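Local structure of alkaline phosphatase (Thermus thermophilus, 7KWD) at residues Y91-S95 with S96-N100; D317-T320 with G321-G324. The protein probably hydrolyses phosphate monoesters as a homodimeric alkaline phosphatase whose active sites depend on bound zinc and magnesium ions. One frame throughout, in Å; residues are numbered along the deposited sequence.

Contact 1 (Y91-S95 with S96-N100); sequences YVTES and SAAGN. With ZN (zinc ion), chain E.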
ATOM      1  N   TYR A  91      14.973  -5.125  -4.471  1.00 27.43           N
ATOM      2  CA  TYR A  91      13.905  -4.208  -4.106  1.00 22.78           C
ATOM      3  C   TYR A  91      12.823  -4.846  -3.274  1.00 24.39           C
ATOM      4  O   TYR A  91      11.941  -4.125  -2.819  1.00 25.57           O
ATOM      5  CB  TYR A  91      13.321  -3.603  -5.361  1.00 23.57           C
ATOM      6  CG  TYR A  91      14.235  -2.517  -5.768  1.00 29.93           C
ATOM      7  CD1 TYR A  91      14.184  -1.339  -5.112  1.00 33.64           C
ATOM      8  CD2 TYR A  91      15.228  -2.696  -6.710  1.00 26.11           C
ATOM      9  CE1 TYR A  91      14.992  -0.366  -5.392  1.00 32.66           C
ATOM     10  CE2 TYR A  91      16.071  -1.678  -6.999  1.00 30.89           C
ATOM     11  CZ  TYR A  91      15.929  -0.500  -6.319  1.00 35.43           C
ATOM     12  OH  TYR A  91      16.722   0.640  -6.486  1.00 64.06           O
ATOM     13  N   VAL A  92      12.897  -6.146  -3.010  1.00 21.00           N
ATOM     14  CA  VAL A  92      12.006  -6.792  -2.063  1.00 18.77           C
ATOM     15  C   VAL A  92      12.843  -7.504  -1.019  1.00 28.72           C
ATOM     16  O   VAL A  92      13.579  -8.452  -1.338  1.00 28.05           O
ATOM     17  CB  VAL A  92      11.054  -7.772  -2.750  1.00 26.21           C
ATOM     18  CG1 VAL A  92      10.122  -8.427  -1.714  1.00 26.02           C
ATOM     19  CG2 VAL A  92      10.289  -7.055  -3.855  1.00 25.00           C
ATOM     20  N   THR A  93      12.717  -7.072   0.226  1.00 21.53           N
ATOM     21  CA  THR A  93      13.539  -7.600   1.298  1.00 22.18           C
ATOM     22  C   THR A  93      12.888  -8.856   1.846  1.00 30.67           C
ATOM     23  O   THR A  93      11.711  -9.111   1.628  1.00 25.34           O
ATOM     24  CB  THR A  93      13.677  -6.559   2.409  1.00 22.52           C
ATOM     25  OG1 THR A  93      14.662  -6.932   3.368  1.00 22.60           O
ATOM     26  CG2 THR A  93      12.350  -6.408   3.113  1.00 23.20           C
ATOM     27  N   GLU A  94      13.636  -9.605   2.635  1.00 30.13           N
ATOM     28  CA  GLU A  94      12.956 -10.483   3.600  1.00 29.01           C
ATOM     29  C   GLU A  94      13.363 -10.043   5.007  1.00 32.62           C
ATOM     30  O   GLU A  94      14.002  -8.996   5.208  1.00 28.87           O
ATOM     31  CB  GLU A  94      13.210 -11.961   3.293  1.00 37.12           C
ATOM     32  CG  GLU A  94      14.644 -12.310   3.048  1.00 36.36           C
ATOM     33  CD  GLU A  94      15.495 -12.051   4.297  1.00 42.17           C
ATOM     34  OE1 GLU A  94      16.079 -10.944   4.387  1.00 38.23           O
ATOM     35  OE2 GLU A  94      15.560 -12.930   5.201  1.00 34.69           O
ATOM     36  N   SER A  95      12.981 -10.860   5.986  1.00 30.47           N
ATOM     37  CA  SER A  95      12.919 -10.387   7.362  1.00 32.51           C
ATOM     38  C   SER A  95      14.295 -10.144   7.974  1.00 29.90           C
ATOM     39  O   SER A  95      14.450  -9.227   8.792  1.00 27.67           O
ATOM     40  CB  SER A  95      12.139 -11.383   8.205  1.00 38.82           C
ATOM     41  OG  SER A  95      10.795 -11.031   8.283  1.00 36.69           O
ATOM     42  N   SER A  96      15.306 -10.970   7.644  1.00 31.19           N
ATOM     43  CA  SER A  96      16.617 -10.780   8.281  1.00 26.75           C
ATOM     44  C   SER A  96      17.264  -9.485   7.815  1.00 21.29           C
ATOM     45  O   SER A  96      17.776  -8.709   8.633  1.00 26.47           O
ATOM     46  CB  SER A  96      17.557 -11.961   8.006  1.00 28.69           C
ATOM     47  OG  SER A  96      17.674 -12.223   6.628  1.00 27.15           O
ATOM     48  N   ALA A  97      17.245  -9.221   6.501  1.00 23.19           N
ATOM     49  CA  ALA A  97      17.802  -7.961   6.022  1.00 25.52           C
ATOM     50  C   ALA A  97      16.995  -6.778   6.542  1.00 23.33           C
ATOM     51  O   ALA A  97      17.557  -5.740   6.892  1.00 21.24           O
ATOM     52  CB  ALA A  97      17.863  -7.963   4.492  1.00 23.52           C
ATOM     53  N   ALA A  98      15.683  -6.927   6.653  1.00 23.76           N
ATOM     54  CA  ALA A  98      14.875  -5.827   7.170  1.00 22.80           C
ATOM     55  C   ALA A  98      15.200  -5.576   8.626  1.00 23.05           C
ATOM     56  O   ALA A  98      15.443  -4.440   9.044  1.00 24.30           O
ATOM     57  CB  ALA A  98      13.400  -6.145   6.992  1.00 23.81           C
ATOM     58  N   GLY A  99      15.261  -6.648   9.414  1.00 23.81           N
ATOM     59  CA  GLY A  99      15.632  -6.506  10.810  1.00 20.89           C
ATOM     60  C   GLY A  99      17.027  -5.947  10.964  1.00 20.45           C
ATOM     61  O   GLY A  99      17.274  -5.097  11.826  1.00 20.46           O
ATOM     62  N   ASN A 100      17.954  -6.412  10.121  1.00 24.32           N
ATOM     63  CA  ASN A 100      19.312  -5.884  10.126  1.00 23.70           C
ATOM     64  C   ASN A 100      19.336  -4.381   9.883  1.00 21.06           C
ATOM     65  O   ASN A 100      20.116  -3.656  10.506  1.00 22.56           O
ATOM     66  CB  ASN A 100      20.138  -6.569   9.050  1.00 24.72           C
ATOM     67  CG  ASN A 100      20.536  -7.968   9.422  1.00 23.85           C
ATOM     68  OD1 ASN A 100      20.263  -8.423  10.524  1.00 18.32           O
ATOM     69  ND2 ASN A 100      21.188  -8.663   8.490  1.00 22.68           N
TER
HETATM   70 ZN    ZN E 603       9.248  -9.739   7.851  1.00 37.00          ZN
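E94 folds its carboxylate back over the first turn of the helix and meets two successive backbone amides, those of S96 and A97. The two oxygens divide the work. A97 N donates to E94 OE1 at 3.0 Å, on the syn lone pair, with an N-H...O angle of 171°. OE2 of E94 receives S96 N at 3.1 Å from above the carboxylate plane, and S96 OG at 2.6 Å close to that plane on the syn side. The chain reaches these donors because CG lies between the backbone N and the carbonyl carbon (chi1 48°) and the chain bends again at chi2. OE2 also forms a salt bridge with R159, which probably balances the buried charge; S96 OG in turn accepts from G111 N. With an alanine here, the amides of S96 and A97 would probably lose their cap and R159 this carboxylate partner.

Backbone bonds carry the turn onward: A98 N donates to E94 O at 3.0 Å, and G99 N to S95 O at 2.8 Å. E94 O is doubly gripped, since T93 OG1 donates to it as well, on a lone pair in the carbonyl plane. Apolar packing is slight, with T93 CG2 4.0 Å from A98 CB.

The metal bond belongs to S95, whose OG lies 2.1 Å from zinc. Here a side-chain N-cap, followed by S95, the predicted phosphoserine residue, at the helix start, forms part of the alkaline phosphatase active site.

Contact 2 (D317-T320 with G321-G324); sequences DHAT and GVGG. With ZN (zinc ion), chain E.
The carbonyl oxygen of T320 is met by a water and by the CA-H of V322, whose CA is 3.5 Å from T320 O. The water donates to T320 O at 2.7 Å and accepts from G323 N at 2.8 Å, spanning a break in strand 310-325. A cis peptide bond joins G321 to V322, and G321 has backbone angles (115/-101°) at which a beta carbon would collide with T320 O. Across the break V322 CG1 lies on the same side as A319 CB, at 3.9 Å, a small apolar touch.

Upstream, the chain grips zinc twice, through D317 OD2 at 2.2 Å and H318 NE2 at 2.2 Å, the ring set for this with CG between backbone N and carbonyl carbon (chi1 52°). The other imidazole nitrogen, H318 ND1, donates to A319 O at 3.1 Å; the oxygen lies near the ring plane, although the donor sits well above the carbonyl plane. This bond probably helps to hold the ring's rotation with NE2 on the metal. D317 OD1 lies over one face of the ring, toward its rim, and accepts from G48 N.

T320 OG1 is hydrogen-bonded to D275 OD1, on a ligand of the second zinc. Strand 433-434 runs antiparallel beside A319 and stacks H433 on H318, helix 95-104 packs on D317, helix 273-280 lies against T320, and S429 of the second subunit meets V322 O.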
ATOM      1  N   ASP A 317       8.035  -4.087   9.018  1.00 23.22           N
ATOM      2  CA  ASP A 317       9.336  -4.340   8.389  1.00 20.36           C
ATOM      3  C   ASP A 317       9.279  -4.459   6.872  1.00 22.20           C
ATOM      4  O   ASP A 317      10.311  -4.300   6.218  1.00 19.77           O
ATOM      5  CB  ASP A 317      10.009  -5.586   8.989  1.00 22.43           C
ATOM      6  CG  ASP A 317       9.311  -6.861   8.664  1.00 22.13           C
ATOM      7  OD1 ASP A 317       8.092  -6.881   8.372  1.00 20.07           O
ATOM      8  OD2 ASP A 317      10.006  -7.896   8.727  1.00 27.02           O
ATOM      9  N   HIS A 318       8.107  -4.730   6.310  1.00 23.78           N
ATOM     10  CA  HIS A 318       7.846  -4.722   4.874  1.00 23.60           C
ATOM     11  C   HIS A 318       6.388  -5.148   4.701  1.00 23.49           C
ATOM     12  O   HIS A 318       5.775  -5.717   5.616  1.00 21.47           O
ATOM     13  CB  HIS A 318       8.730  -5.699   4.090  1.00 17.51           C
ATOM     14  CG  HIS A 318       8.667  -7.067   4.659  1.00 27.90           C
ATOM     15  ND1 HIS A 318       7.614  -7.924   4.409  1.00 21.41           N
ATOM     16  CD2 HIS A 318       9.448  -7.683   5.562  1.00 29.13           C
ATOM     17  CE1 HIS A 318       7.776  -9.026   5.103  1.00 23.41           C
ATOM     18  NE2 HIS A 318       8.891  -8.909   5.794  1.00 26.76           N
ATOM     19  N   ALA A 319       5.869  -4.915   3.507  1.00 24.94           N
ATOM     20  CA  ALA A 319       4.558  -5.388   3.135  1.00 20.19           C
ATOM     21  C   ALA A 319       4.643  -6.814   2.594  1.00 24.36           C
ATOM     22  O   ALA A 319       5.670  -7.236   2.054  1.00 22.42           O
ATOM     23  CB  ALA A 319       3.939  -4.470   2.079  1.00 24.90           C
ATOM     24  N   THR A 320       3.532  -7.546   2.730  1.00 20.85           N
ATOM     25  CA  THR A 320       3.445  -8.909   2.218  1.00 23.90           C
ATOM     26  C   THR A 320       2.065  -9.157   1.633  1.00 25.71           C
ATOM     27  O   THR A 320       1.044  -8.823   2.250  1.00 23.43           O
ATOM     28  CB  THR A 320       3.755  -9.931   3.311  1.00 24.65           C
ATOM     29  OG1 THR A 320       5.080  -9.707   3.738  1.00 22.04           O
ATOM     30  CG2 THR A 320       3.621 -11.383   2.772  1.00 25.26           C
ATOM     31  N   GLY A 321       2.056  -9.772   0.456  1.00 22.65           N
ATOM     32  CA  GLY A 321       0.842 -10.080  -0.254  1.00 27.72           C
ATOM     33  C   GLY A 321       0.766  -9.319  -1.558  1.00 24.83           C
ATOM     34  O   GLY A 321       1.426  -9.698  -2.524  1.00 23.95           O
ATOM     35  N   VAL A 322      -0.003  -8.226  -1.621  1.00 24.88           N
ATOM     36  CA  VAL A 322      -0.730  -7.671  -0.505  1.00 21.68           C
ATOM     37  C   VAL A 322      -2.199  -7.982  -0.697  1.00 27.38           C
ATOM     38  O   VAL A 322      -2.660  -8.136  -1.845  1.00 25.92           O
ATOM     39  CB  VAL A 322      -0.497  -6.142  -0.385  1.00 21.49           C
ATOM     40  CG1 VAL A 322       0.965  -5.853  -0.026  1.00 26.44           C
ATOM     41  CG2 VAL A 322      -0.907  -5.408  -1.634  1.00 23.47           C
ATOM     42  N   GLY A 323      -2.912  -8.049   0.426  1.00 25.46           N
ATOM     43  CA  GLY A 323      -4.290  -8.480   0.468  1.00 27.83           C
ATOM     44  C   GLY A 323      -5.283  -7.333   0.540  1.00 27.58           C
ATOM     45  O   GLY A 323      -5.669  -6.881   1.626  1.00 27.37           O
ATOM     46  N   GLY A 324      -5.742  -6.888  -0.623  1.00 21.41           N
ATOM     47  CA  GLY A 324      -6.552  -5.683  -0.717  1.00 29.33           C
ATOM     48  C   GLY A 324      -8.036  -5.979  -0.837  1.00 28.51           C
ATOM     49  O   GLY A 324      -8.462  -6.820  -1.646  1.00 25.26           O
TER
HETATM   50 ZN    ZN E 603       9.248  -9.739   7.851  1.00 37.00          ZN
HETATM   51  O   HOH W   1      -1.274  -7.430   2.624  1.00 23.41           O

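Overall arrangement
Both contacts are buried, and they converge on one zinc ion: S95 of contact 1 supplies one ligand, D317 and H318 of contact 2 supply two, and D47 completes the set. They also touch directly. S95 OG lies 3.3 Å from D317 OD2, a probable hydrogen bond, and T93 CG2 packs on H318 CB at 3.8 Å. Their chemistry follows their place in the fold. At 91-100 a loop enters a helix, and a carboxylate caps its amides; at 317-324 no direct hydrogen bond crosses between the two halves, and a water spans the break in the strand. Each reaches the second subunit, contact 1 through Y91 and contact 2 through V322.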